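PDB 3JZ3: sensor protein qseC from Escherichia coli, which probably autophosphorylates on a histidine using ATP, as the sensor kinase of the QseB/QseC two-component system that activates the flagella regulon. Local coordinates for residues L81-I89 / S119-V130. Numbering follows the deposited sequence.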
ATOM      1  N   LEU B  81      11.988   3.201  11.281  1.00 34.29           N
ATOM      2  CA  LEU B  81      11.654   2.482  10.053  1.00 33.85           C
ATOM      3  C   LEU B  81      11.928   0.980  10.166  1.00 35.01           C
ATOM      4  O   LEU B  81      11.093   0.160   9.779  1.00 37.65           O
ATOM      5  CB  LEU B  81      12.439   3.071   8.879  1.00 34.06           C
ATOM      6  CG  LEU B  81      12.258   2.476   7.479  1.00 33.71           C
ATOM      7  CD1 LEU B  81      10.990   2.997   6.845  1.00 37.00           C
ATOM      8  CD2 LEU B  81      13.460   2.802   6.606  1.00 31.89           C
ATOM      9  N   LEU B  82      13.097   0.625  10.691  1.00 31.99           N
ATOM     10  CA  LEU B  82      13.463  -0.776  10.840  1.00 30.25           C
ATOM     11  C   LEU B  82      12.648  -1.451  11.932  1.00 30.86           C
ATOM     12  O   LEU B  82      12.114  -2.542  11.726  1.00 30.19           O
ATOM     13  CB  LEU B  82      14.961  -0.934  11.107  1.00 27.22           C
ATOM     14  CG  LEU B  82      15.939  -0.572   9.988  1.00 25.83           C
ATOM     15  CD1 LEU B  82      17.335  -0.987  10.393  1.00 28.55           C
ATOM     16  CD2 LEU B  82      15.565  -1.225   8.668  1.00 23.93           C
ATOM     17  N   GLN B  83      12.543  -0.794  13.083  1.00 33.84           N
ATOM     18  CA  GLN B  83      11.760  -1.321  14.195  1.00 36.29           C
ATOM     19  C   GLN B  83      10.298  -1.528  13.794  1.00 34.39           C
ATOM     20  O   GLN B  83       9.726  -2.589  14.043  1.00 35.61           O
ATOM     21  CB  GLN B  83      11.881  -0.422  15.426  1.00 37.95           C
ATOM     22  CG  GLN B  83      10.737  -0.588  16.414  1.00 48.24           C
ATOM     23  CD  GLN B  83      11.151  -0.398  17.852  1.00 54.38           C
ATOM     24  OE1 GLN B  83      12.241   0.102  18.148  1.00 58.57           O
ATOM     25  NE2 GLN B  83      10.276  -0.800  18.764  1.00 57.72           N
ATOM     26  N   SER B  84       9.717  -0.513  13.159  1.00 31.51           N
ATOM     27  CA  SER B  84       8.350  -0.568  12.659  1.00 32.68           C
ATOM     28  C   SER B  84       8.144  -1.705  11.654  1.00 32.57           C
ATOM     29  O   SER B  84       7.134  -2.410  11.713  1.00 33.45           O
ATOM     30  CB  SER B  84       7.966   0.776  12.035  1.00 31.12           C
ATOM     31  OG  SER B  84       6.814   0.656  11.224  1.00 35.49           O
ATOM     32  N   SER B  85       9.094  -1.869  10.734  1.00 30.23           N
ATOM     33  CA  SER B  85       9.063  -2.966   9.770  1.00 29.31           C
ATOM     34  C   SER B  85       9.143  -4.319  10.469  1.00 30.21           C
ATOM     35  O   SER B  85       8.416  -5.251  10.114  1.00 28.07           O
ATOM     36  CB  SER B  85      10.200  -2.836   8.761  1.00 29.99           C
ATOM     37  OG  SER B  85       9.981  -1.742   7.894  1.00 34.09           O
ATOM     38  N   VAL B  86      10.018  -4.419  11.470  1.00 29.17           N
ATOM     39  CA  VAL B  86      10.124  -5.638  12.260  1.00 32.15           C
ATOM     40  C   VAL B  86       8.786  -5.906  12.944  1.00 36.85           C
ATOM     41  O   VAL B  86       8.315  -7.045  12.963  1.00 36.15           O
ATOM     42  CB  VAL B  86      11.298  -5.579  13.277  1.00 31.20           C
ATOM     43  CG1 VAL B  86      11.194  -6.701  14.305  1.00 30.95           C
ATOM     44  CG2 VAL B  86      12.631  -5.669  12.551  1.00 26.24           C
HETATM   45  N   MSE B  87       8.163  -4.843  13.456  1.00 42.72           N
HETATM   46  CA  MSE B  87       6.881  -4.935  14.162  1.00 46.50           C
HETATM   47  C   MSE B  87       5.744  -5.477  13.308  1.00 44.80           C
HETATM   48  O   MSE B  87       4.908  -6.236  13.795  1.00 42.90           O
HETATM   49  CB  MSE B  87       6.494  -3.594  14.792  1.00 54.91           C
HETATM   50  CG  MSE B  87       7.212  -3.291  16.105  1.00 63.47           C
HETATM   51 SE   MSE B  87       7.196  -4.787  17.374  1.00 76.24          SE
HETATM   52  CE  MSE B  87       8.617  -5.867  16.610  1.00 72.86           C
ATOM     53  N   ASP B  88       5.721  -5.083  12.039  1.00 45.73           N
ATOM     54  CA  ASP B  88       4.729  -5.576  11.091  1.00 47.35           C
ATOM     55  C   ASP B  88       4.821  -7.088  10.927  1.00 47.73           C
ATOM     56  O   ASP B  88       3.821  -7.753  10.646  1.00 50.60           O
ATOM     57  CB  ASP B  88       4.918  -4.907   9.727  1.00 48.82           C
ATOM     58  CG  ASP B  88       4.403  -3.478   9.693  1.00 51.93           C
ATOM     59  OD1 ASP B  88       3.514  -3.132  10.504  1.00 53.76           O
ATOM     60  OD2 ASP B  88       4.884  -2.699   8.840  1.00 54.41           O
ATOM     61  N   ILE B  89       6.028  -7.611  11.131  1.00 45.87           N
ATOM     62  CA  ILE B  89       6.386  -8.984  10.792  1.00 44.63           C
ATOM     63  C   ILE B  89       6.460  -9.911  12.002  1.00 44.64           C
ATOM     64  O   ILE B  89       6.109 -11.085  11.905  1.00 47.04           O
ATOM     65  CB  ILE B  89       7.747  -8.997  10.024  1.00 45.31           C
ATOM     66  CG1 ILE B  89       7.538  -8.628   8.553  1.00 46.99           C
ATOM     67  CG2 ILE B  89       8.480 -10.333  10.154  1.00 47.41           C
ATOM     68  CD1 ILE B  89       6.636  -9.581   7.784  1.00 51.57           C
ATOM     69  N   SER B 119      10.078   2.072   3.284  1.00 28.20           N
ATOM     70  CA  SER B 119       9.334   1.040   3.985  1.00 30.97           C
ATOM     71  C   SER B 119       9.176  -0.197   3.098  1.00 31.68           C
ATOM     72  O   SER B 119       9.331  -1.322   3.567  1.00 30.65           O
ATOM     73  CB  SER B 119       7.974   1.584   4.429  1.00 30.23           C
ATOM     74  OG  SER B 119       7.183   0.566   5.007  1.00 37.50           O
ATOM     75  N   LEU B 120       8.886   0.029   1.816  1.00 35.63           N
ATOM     76  CA  LEU B 120       8.775  -1.048   0.825  1.00 33.05           C
ATOM     77  C   LEU B 120      10.090  -1.787   0.629  1.00 31.10           C
ATOM     78  O   LEU B 120      10.113  -3.014   0.608  1.00 29.13           O
ATOM     79  CB  LEU B 120       8.305  -0.499  -0.528  1.00 35.40           C
ATOM     80  CG  LEU B 120       6.814  -0.267  -0.758  1.00 38.41           C
ATOM     81  CD1 LEU B 120       6.606   0.414  -2.101  1.00 37.81           C
ATOM     82  CD2 LEU B 120       6.036  -1.577  -0.690  1.00 40.80           C
ATOM     83  N   LEU B 121      11.174  -1.031   0.466  1.00 32.45           N
ATOM     84  CA  LEU B 121      12.518  -1.595   0.351  1.00 31.14           C
ATOM     85  C   LEU B 121      12.814  -2.533   1.518  1.00 32.88           C
ATOM     86  O   LEU B 121      13.146  -3.703   1.310  1.00 34.96           O
ATOM     87  CB  LEU B 121      13.565  -0.476   0.299  1.00 31.26           C
ATOM     88  CG  LEU B 121      15.021  -0.848  -0.000  1.00 33.67           C
ATOM     89  CD1 LEU B 121      15.798   0.375  -0.442  1.00 32.90           C
ATOM     90  CD2 LEU B 121      15.705  -1.506   1.196  1.00 33.58           C
ATOM     91  N   VAL B 122      12.681  -2.017   2.738  1.00 32.18           N
ATOM     92  CA  VAL B 122      13.030  -2.774   3.940  1.00 32.11           C
ATOM     93  C   VAL B 122      12.169  -4.028   4.058  1.00 32.19           C
ATOM     94  O   VAL B 122      12.668  -5.112   4.361  1.00 29.96           O
ATOM     95  CB  VAL B 122      12.921  -1.907   5.227  1.00 28.73           C
ATOM     96  CG1 VAL B 122      13.083  -2.764   6.468  1.00 24.42           C
ATOM     97  CG2 VAL B 122      13.969  -0.800   5.215  1.00 27.08           C
ATOM     98  N   ARG B 123      10.877  -3.866   3.791  1.00 34.90           N
ATOM     99  CA  ARG B 123       9.913  -4.945   3.935  1.00 37.24           C
ATOM    100  C   ARG B 123      10.131  -6.094   2.940  1.00 36.36           C
ATOM    101  O   ARG B 123       9.931  -7.258   3.283  1.00 37.79           O
ATOM    102  CB  ARG B 123       8.496  -4.390   3.837  1.00 39.88           C
ATOM    103  CG  ARG B 123       7.428  -5.358   4.278  1.00 46.03           C
ATOM    104  CD  ARG B 123       7.402  -5.558   5.781  1.00 48.77           C
ATOM    105  NE  ARG B 123       6.392  -6.545   6.150  1.00 52.20           N
ATOM    106  CZ  ARG B 123       5.093  -6.286   6.293  1.00 52.48           C
ATOM    107  NH1 ARG B 123       4.620  -5.062   6.099  1.00 52.72           N
ATOM    108  NH2 ARG B 123       4.263  -7.260   6.631  1.00 56.41           N
ATOM    109  N   ASN B 124      10.544  -5.763   1.721  1.00 34.59           N
ATOM    110  CA  ASN B 124      10.915  -6.770   0.729  1.00 38.61           C
ATOM    111  C   ASN B 124      12.086  -7.636   1.178  1.00 38.74           C
ATOM    112  O   ASN B 124      12.052  -8.860   1.035  1.00 37.64           O
ATOM    113  CB  ASN B 124      11.235  -6.115  -0.613  1.00 40.01           C
ATOM    114  CG  ASN B 124      10.008  -5.931  -1.470  1.00 43.36           C
ATOM    115  OD1 ASN B 124       9.526  -6.876  -2.090  1.00 48.66           O
ATOM    116  ND2 ASN B 124       9.492  -4.710  -1.511  1.00 45.62           N
ATOM    117  N   LEU B 125      13.116  -6.991   1.722  1.00 37.44           N
ATOM    118  CA  LEU B 125      14.285  -7.695   2.240  1.00 35.58           C
ATOM    119  C   LEU B 125      13.911  -8.578   3.425  1.00 34.45           C
ATOM    120  O   LEU B 125      14.463  -9.666   3.598  1.00 33.06           O
ATOM    121  CB  LEU B 125      15.372  -6.704   2.657  1.00 33.05           C
ATOM    122  CG  LEU B 125      16.038  -5.826   1.597  1.00 31.33           C
ATOM    123  CD1 LEU B 125      16.987  -4.862   2.283  1.00 28.50           C
ATOM    124  CD2 LEU B 125      16.770  -6.654   0.548  1.00 31.17           C
ATOM    125  N   LEU B 126      12.968  -8.092   4.231  1.00 35.73           N
ATOM    126  CA  LEU B 126      12.495  -8.801   5.411  1.00 36.10           C
ATOM    127  C   LEU B 126      11.643 -10.009   5.065  1.00 37.74           C
ATOM    128  O   LEU B 126      11.869 -11.092   5.594  1.00 37.07           O
ATOM    129  CB  LEU B 126      11.714  -7.864   6.330  1.00 36.45           C
ATOM    130  CG  LEU B 126      12.498  -7.205   7.458  1.00 35.56           C
ATOM    131  CD1 LEU B 126      11.594  -6.256   8.210  1.00 39.83           C
ATOM    132  CD2 LEU B 126      13.054  -8.261   8.394  1.00 38.13           C
ATOM    133  N   ASP B 127      10.660  -9.811   4.187  1.00 41.97           N
ATOM    134  CA  ASP B 127       9.808 -10.899   3.705  1.00 47.19           C
ATOM    135  C   ASP B 127      10.628 -11.987   3.023  1.00 48.15           C
ATOM    136  O   ASP B 127      10.370 -13.174   3.220  1.00 47.46           O
ATOM    137  CB  ASP B 127       8.738 -10.371   2.744  1.00 53.03           C
ATOM    138  CG  ASP B 127       7.708  -9.488   3.434  1.00 58.20           C
ATOM    139  OD1 ASP B 127       7.675  -9.448   4.683  1.00 60.08           O
ATOM    140  OD2 ASP B 127       6.925  -8.831   2.719  1.00 63.06           O
ATOM    141  N   ASN B 128      11.615 -11.571   2.230  1.00 48.07           N
ATOM    142  CA  ASN B 128      12.543 -12.490   1.582  1.00 50.33           C
ATOM    143  C   ASN B 128      13.368 -13.297   2.589  1.00 52.69           C
ATOM    144  O   ASN B 128      13.582 -14.500   2.400  1.00 53.74           O
ATOM    145  CB  ASN B 128      13.460 -11.731   0.617  1.00 52.80           C
ATOM    146  CG  ASN B 128      14.487 -12.634  -0.054  1.00 56.25           C
ATOM    147  OD1 ASN B 128      14.168 -13.738  -0.499  1.00 58.78           O
ATOM    148  ND2 ASN B 128      15.728 -12.162  -0.135  1.00 56.21           N
ATOM    149  N   ALA B 129      13.821 -12.637   3.656  1.00 50.23           N
ATOM    150  CA  ALA B 129      14.633 -13.292   4.683  1.00 48.07           C
ATOM    151  C   ALA B 129      13.822 -14.271   5.532  1.00 49.29           C
ATOM    152  O   ALA B 129      14.331 -15.320   5.922  1.00 51.14           O
ATOM    153  CB  ALA B 129      15.324 -12.265   5.561  1.00 46.55           C
ATOM    154  N   VAL B 130      12.566 -13.927   5.812  1.00 49.38           N
ATOM    155  CA  VAL B 130      11.672 -14.805   6.574  1.00 52.72           C
ATOM    156  C   VAL B 130      11.227 -16.004   5.723  1.00 56.14           C
ATOM    157  O   VAL B 130      10.917 -17.079   6.251  1.00 55.61           O
ATOM    158  CB  VAL B 130      10.432 -14.023   7.097  1.00 49.33           C
ATOM    159  CG1 VAL B 130       9.397 -14.959   7.709  1.00 50.11           C
ATOM    160  CG2 VAL B 130      10.854 -12.981   8.121  1.00 49.17           C
TER
HETATM  161  O   HOH W   1       8.107  -0.201   7.442  1.00 46.10           O
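Ser85 points toward segment 119-130 and fits between Val122 and Leu126, its CB lying 3.7 Å from Leu126 CD1. Its OG passes the CG1 methyl of Val122 and sits between two polar neighbours, Leu81 O of its own helix at 2.9 Å and a water; the geometry is compatible with either as the proton's acceptor. That water, 2.5 Å from Ser85 OG and 2.7 Å from Ser119 OG, bridges the two helices. Two leucines also close on Val122 with their CD2 methyls. Leu82 CD2 reaches Val122 CG1 at 3.7 Å, the two side chains crossing at about a right angle, and Leu81 CD2 meets Val122 CG2. Leu81 gets there because its CG stands anti to the backbone N (chi1 180°), which also lays CD1 against the backbone of Ser119.

The segment axes run 9.9 Å apart at their closest and cross at -46°. Helices 78-95 and 115-131 belong to the ATP-binding domain of the GHKL (Bergerat) fold, an alpha/beta sandwich in which helices cover one mixed sheet; Phe148 of strand 147-151 touches both Leu82 and Val122 from the sheet side.

Farther along, Arg123 bends at chi2 (73°) and brings its guanidinium to the last turn of segment 81-89. Asp88 CB sits over one face of that group, toward its rim, and the long salt bridge from Asp88 OD2 to Arg123 NH1 (3.6 Å) is purely electrostatic, the oxygen lying well out of the guanidinium plane. Ile89 lies obliquely against Arg123, CG1 3.4 Å from NE, and its CD1 comes close to Asp127 OD1. That oxygen forms a salt bridge with Arg123 NE, making Asp88, Arg123 and Asp127 a salt-bridge network. Leu44 and Ile48 of helix 42-61 pack on Arg123, and Leu44 of the second subunit touches Asp88.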